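Local coordinates for protein putative carbonic anhydrase (Streptococcus mutans, PDB 3LAS) that probably catalyses the reversible interconversion of hydrogencarbonate and carbon dioxide as a zinc-dependent beta-class carbonic anhydrase, at residues V70-S73 and L74-E78; M1-S4 and Y5-F9. All coordinates share one frame; numbering follows the deposited sequence.

Interaction 1 of 2, residues V70-S73 and L74-E78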
loop_
_atom_site.group_PDB
_atom_site.type_symbol
_atom_site.label_atom_id
_atom_site.label_comp_id
_atom_site.label_asym_id
_atom_site.label_seq_id
_atom_site.Cartn_x
_atom_site.Cartn_y
_atom_site.Cartn_z
ATOM N N VAL A 70 -6.984 -5.455 3.126
ATOM C CA VAL A 70 -5.759 -5.691 3.895
ATOM C C VAL A 70 -5.777 -7.128 4.336
ATOM O O VAL A 70 -4.718 -7.780 4.208
ATOM C CB VAL A 70 -5.660 -4.703 5.047
ATOM C CG1 VAL A 70 -4.565 -5.165 6.019
ATOM C CG2 VAL A 70 -5.387 -3.279 4.492
ATOM N N ILE A 71 -6.866 -7.672 4.811
ATOM C CA ILE A 71 -6.894 -9.093 5.260
ATOM C C ILE A 71 -6.677 -9.986 4.039
ATOM O O ILE A 71 -5.864 -10.933 4.110
ATOM C CB ILE A 71 -8.167 -9.382 5.977
ATOM C CG1 ILE A 71 -8.094 -8.647 7.333
ATOM C CG2 ILE A 71 -8.309 -10.921 6.148
ATOM C CD1 ILE A 71 -9.306 -8.549 8.200
ATOM N N ARG A 72 -7.320 -9.725 2.876
ATOM C CA ARG A 72 -7.053 -10.514 1.702
ATOM C C ARG A 72 -5.567 -10.567 1.379
ATOM O O ARG A 72 -4.990 -11.624 1.053
ATOM C CB ARG A 72 -7.848 -9.898 0.525
ATOM C CG ARG A 72 -7.573 -10.540 -0.853
ATOM C CD ARG A 72 -8.108 -9.688 -1.969
ATOM N NE ARG A 72 -7.316 -8.475 -2.197
ATOM C CZ ARG A 72 -6.296 -8.368 -3.050
ATOM N NH1 ARG A 72 -5.807 -9.366 -3.772
ATOM N NH2 ARG A 72 -5.705 -7.184 -3.198
ATOM N N SER A 73 -4.969 -9.380 1.426
ATOM C CA SER A 73 -3.585 -9.250 1.059
ATOM C C SER A 73 -2.664 -9.941 2.053
ATOM O O SER A 73 -1.633 -10.532 1.641
ATOM C CB SER A 73 -3.229 -7.773 0.893
ATOM O OG SER A 73 -4.029 -7.170 -0.140
ATOM N N LEU A 74 -2.983 -9.845 3.339
ATOM C CA LEU A 74 -2.208 -10.519 4.333
ATOM C C LEU A 74 -2.341 -12.012 4.237
ATOM O O LEU A 74 -1.355 -12.723 4.516
ATOM C CB LEU A 74 -2.571 -10.043 5.762
ATOM C CG LEU A 74 -2.185 -8.628 6.089
ATOM C CD1 LEU A 74 -2.784 -8.190 7.406
ATOM C CD2 LEU A 74 -0.636 -8.513 6.146
ATOM N N VAL A 75 -3.521 -12.564 3.922
ATOM C CA VAL A 75 -3.652 -14.029 3.811
ATOM C C VAL A 75 -2.805 -14.448 2.616
ATOM O O VAL A 75 -2.095 -15.526 2.691
ATOM C CB VAL A 75 -5.138 -14.369 3.586
ATOM C CG1 VAL A 75 -5.248 -15.868 3.079
ATOM C CG2 VAL A 75 -5.954 -14.084 4.790
ATOM N N ILE A 76 -2.716 -13.714 1.516
ATOM C CA ILE A 76 -1.800 -14.067 0.423
ATOM C C ILE A 76 -0.389 -13.945 0.924
ATOM O O ILE A 76 0.464 -14.872 0.709
ATOM C CB ILE A 76 -2.091 -13.152 -0.825
ATOM C CG1 ILE A 76 -3.452 -13.524 -1.370
ATOM C CG2 ILE A 76 -0.965 -13.307 -1.842
ATOM C CD1 ILE A 76 -3.985 -12.419 -2.340
ATOM N N SER A 77 -0.035 -12.868 1.594
ATOM C CA SER A 77 1.352 -12.702 2.087
ATOM C C SER A 77 1.813 -13.857 2.980
ATOM O O SER A 77 2.958 -14.284 2.866
ATOM C CB SER A 77 1.379 -11.360 2.885
ATOM O OG SER A 77 2.660 -11.127 3.440
ATOM N N GLU A 78 0.906 -14.276 3.859
ATOM C CA GLU A 78 1.236 -15.275 4.872
ATOM C C GLU A 78 1.148 -16.700 4.347
ATOM O O GLU A 78 2.082 -17.531 4.537
ATOM C CB GLU A 78 0.302 -15.122 6.061
ATOM C CG GLU A 78 0.636 -13.826 6.832
ATOM C CD GLU A 78 -0.304 -13.399 7.873
ATOM O OE1 GLU A 78 -1.395 -13.964 8.052
ATOM O OE2 GLU A 78 -0.021 -12.326 8.525
#
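Leu-74 meets Val-70 one helical turn back: its CD1 packs 3.8 Å from Val-70 CG1, and the two side chains run alongside each other, pointing the same way. With its CG anti to its own carbonyl carbon (chi1 -68°), Leu-74 leans back over the preceding turn, which brings CG to 3.3 Å from Val-70 O. That oxygen also accepts the backbone N-H of Leu-74 at 2.8 Å. The same i to i+4 pattern recurs three residues on: Ser-77 N donates to Ser-73 O over 2.8 Å, and Ser-77 CB lies 3.4 Å from the same oxygen. Ser-73 turns its own OG back along the helix to Asp-69 O, and that hydroxyl also bonds to the backbone N of Ala-62 of the second subunit. These turns belong to helix 68-80, which lies against the parallel strands of the beta-carbonic anhydrase sheet. Leu-74 reaches Ala-34, Leu-59 and Ile-86 on three of them, whereas Val-70 touches Val-36 and Asn-61. A different side of the helix faces the dimer partner. There a bend at chi3 (73°) turns the chain of Arg-72, and three acceptors, the Asp-69 carboxylate in a salt bridge with NH2, Ala-62 O of the second subunit, also at NH2, and Phe-121 O of that subunit at NH1, fix the rotation of the guanidinium. Ile-76 runs alongside this arginine, its CD1 3.8 Å from Arg-72 NH1 and oblique to the guanidinium plane.

Interaction 2 of 2, residues M1-S4 and Y5-F9. With GAI (guanidine), chain F.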
loop_
_atom_site.group_PDB
_atom_site.type_symbol
_atom_site.label_atom_id
_atom_site.label_comp_id
_atom_site.label_asym_id
_atom_site.label_seq_id
_atom_site.Cartn_x
_atom_site.Cartn_y
_atom_site.Cartn_z
ATOM N N MET A 1 -2.899 14.661 -26.378
ATOM C CA MET A 1 -2.761 14.323 -24.939
ATOM C C MET A 1 -1.599 15.089 -24.283
ATOM O O MET A 1 -0.572 15.324 -24.861
ATOM C CB MET A 1 -2.541 12.791 -24.793
ATOM C CG MET A 1 -1.996 12.392 -23.472
ATOM S SD MET A 1 -1.943 10.588 -23.236
ATOM C CE MET A 1 -0.689 10.498 -21.940
ATOM N N VAL A 2 -1.786 15.422 -23.039
ATOM C CA VAL A 2 -0.842 16.239 -22.308
ATOM C C VAL A 2 -0.063 15.345 -21.370
ATOM O O VAL A 2 -0.656 14.523 -20.636
ATOM C CB VAL A 2 -1.598 17.322 -21.509
ATOM C CG1 VAL A 2 -0.597 18.192 -20.822
ATOM C CG2 VAL A 2 -2.438 18.200 -22.446
ATOM N N MET A 3 1.222 15.542 -21.366
ATOM C CA MET A 3 2.113 14.821 -20.425
ATOM C C MET A 3 1.746 15.138 -19.002
ATOM O O MET A 3 1.105 16.179 -18.659
ATOM C CB MET A 3 3.539 15.216 -20.717
ATOM C CG MET A 3 3.898 14.757 -22.140
ATOM S SD MET A 3 5.576 15.344 -22.545
ATOM C CE MET A 3 6.402 14.089 -21.632
ATOM N N SER A 4 2.126 14.232 -18.089
ATOM C CA SER A 4 1.758 14.379 -16.656
ATOM C C SER A 4 2.942 13.838 -15.867
ATOM O O SER A 4 4.025 13.510 -16.382
ATOM C CB SER A 4 0.428 13.705 -16.349
ATOM O OG SER A 4 0.556 12.302 -16.599
ATOM N N TYR A 5 2.756 13.682 -14.536
ATOM C CA TYR A 5 3.890 13.243 -13.764
ATOM C C TYR A 5 4.266 11.790 -14.065
ATOM O O TYR A 5 5.442 11.435 -13.822
ATOM C CB TYR A 5 3.692 13.465 -12.213
ATOM C CG TYR A 5 4.269 14.753 -11.788
ATOM C CD1 TYR A 5 5.619 14.853 -11.515
ATOM C CD2 TYR A 5 3.453 15.881 -11.603
ATOM C CE1 TYR A 5 6.251 16.016 -11.126
ATOM C CE2 TYR A 5 4.048 17.072 -11.177
ATOM C CZ TYR A 5 5.439 17.106 -10.960
ATOM O OH TYR A 5 6.055 18.300 -10.526
ATOM N N PHE A 6 3.330 10.953 -14.561
ATOM C CA PHE A 6 3.735 9.640 -14.987
ATOM C C PHE A 6 4.923 9.716 -15.926
ATOM O O PHE A 6 5.828 8.881 -15.855
ATOM C CB PHE A 6 2.522 8.995 -15.667
ATOM C CG PHE A 6 2.811 7.637 -16.237
ATOM C CD1 PHE A 6 3.004 6.578 -15.402
ATOM C CD2 PHE A 6 2.981 7.476 -17.598
ATOM C CE1 PHE A 6 3.294 5.277 -15.943
ATOM C CE2 PHE A 6 3.294 6.200 -18.148
ATOM C CZ PHE A 6 3.435 5.117 -17.337
ATOM N N ASP A 7 4.934 10.667 -16.898
ATOM C CA ASP A 7 6.093 10.761 -17.819
ATOM C C ASP A 7 7.313 11.150 -17.135
ATOM O O ASP A 7 8.369 10.622 -17.443
ATOM C CB ASP A 7 5.750 11.832 -18.933
ATOM C CG ASP A 7 4.539 11.445 -19.646
ATOM O OD1 ASP A 7 4.547 10.469 -20.504
ATOM O OD2 ASP A 7 3.437 11.952 -19.420
ATOM N N ASN A 8 7.270 11.966 -16.088
ATOM C CA ASN A 8 8.422 12.258 -15.285
ATOM C C ASN A 8 8.931 10.975 -14.642
ATOM O O ASN A 8 10.155 10.733 -14.571
ATOM C CB ASN A 8 8.229 13.316 -14.212
ATOM C CG ASN A 8 7.813 14.637 -14.654
ATOM O OD1 ASN A 8 6.750 14.788 -15.237
ATOM N ND2 ASN A 8 8.517 15.675 -14.108
ATOM N N PHE A 9 8.031 10.135 -14.102
ATOM C CA PHE A 9 8.464 8.923 -13.406
ATOM C C PHE A 9 9.138 7.948 -14.364
ATOM O O PHE A 9 10.142 7.322 -14.015
ATOM C CB PHE A 9 7.221 8.226 -12.781
ATOM C CG PHE A 9 6.501 8.999 -11.717
ATOM C CD1 PHE A 9 7.056 10.141 -11.151
ATOM C CD2 PHE A 9 5.225 8.567 -11.358
ATOM C CE1 PHE A 9 6.306 10.880 -10.177
ATOM C CE2 PHE A 9 4.540 9.298 -10.393
ATOM C CZ PHE A 9 5.018 10.394 -9.839
HETATM C C GAI F . 1.284 9.059 -20.344
HETATM N N1 GAI F . 1.263 10.273 -19.907
HETATM N N2 GAI F . 2.387 8.714 -20.946
HETATM N N3 GAI F . 0.217 8.198 -20.193
#
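An N-cap starts helix 5-20 at Ser-4, and the carboxylate of Asp-7, three residues on, folds back over this first turn. The backbone N-H of Ser-4 points at Asp-7 OD2 over 2.9 Å, with an N-H...O angle of 164°, and uses the anti lone pair of that oxygen. In return, Asp-7 N makes a weak bond to Ser-4 O. Met-3 crosses the aspartate at about a right angle; the bend at its chi3 (79°) brings CE to 3.6 Å from Asp-7 CB. The guanidine donates from N2 to Asp-7 OD1 at 2.8 Å; a bond from its N1 to OD2 is less sure, because the position of N1 is less certain. Guanidine N2 also lies in the plane of the Phe-6 ring, at its edge, 3.6 Å from Phe-6 CD2. The serine hydroxyl turns to Glu-85 OE2 of the second subunit, and Glu-85 also accepts the N-H groups of Tyr-5 and Phe-6; Glu-164 of that subunit bonds to the guanidine. Carboxylates from two chains thus meet a probably cationic ligand, while the hold on Ser-4 N should help to keep the Asp-7 group oriented for it.

How the interactions relate
Interaction 1 is a buried contact within helix 68-80, packed on the central sheet, whereas interaction 2 lies at the surface, where the N-terminal residues enter helix 5-20. Their centres are 32 Å apart and their nearest atoms about 20 Å, so they do not touch. Both nevertheless engage the second subunit: residues 70-78 through a buried arginine and serine that bond to backbone atoms of that subunit, residues 1-9 through a helix start that meets glutamates. The chemistry follows this placement. Mid-helix, successive backbone bonds and aliphatic packing dominate; at the helix start, a side-chain carboxylate takes up a backbone N-H and binds a small guanidine.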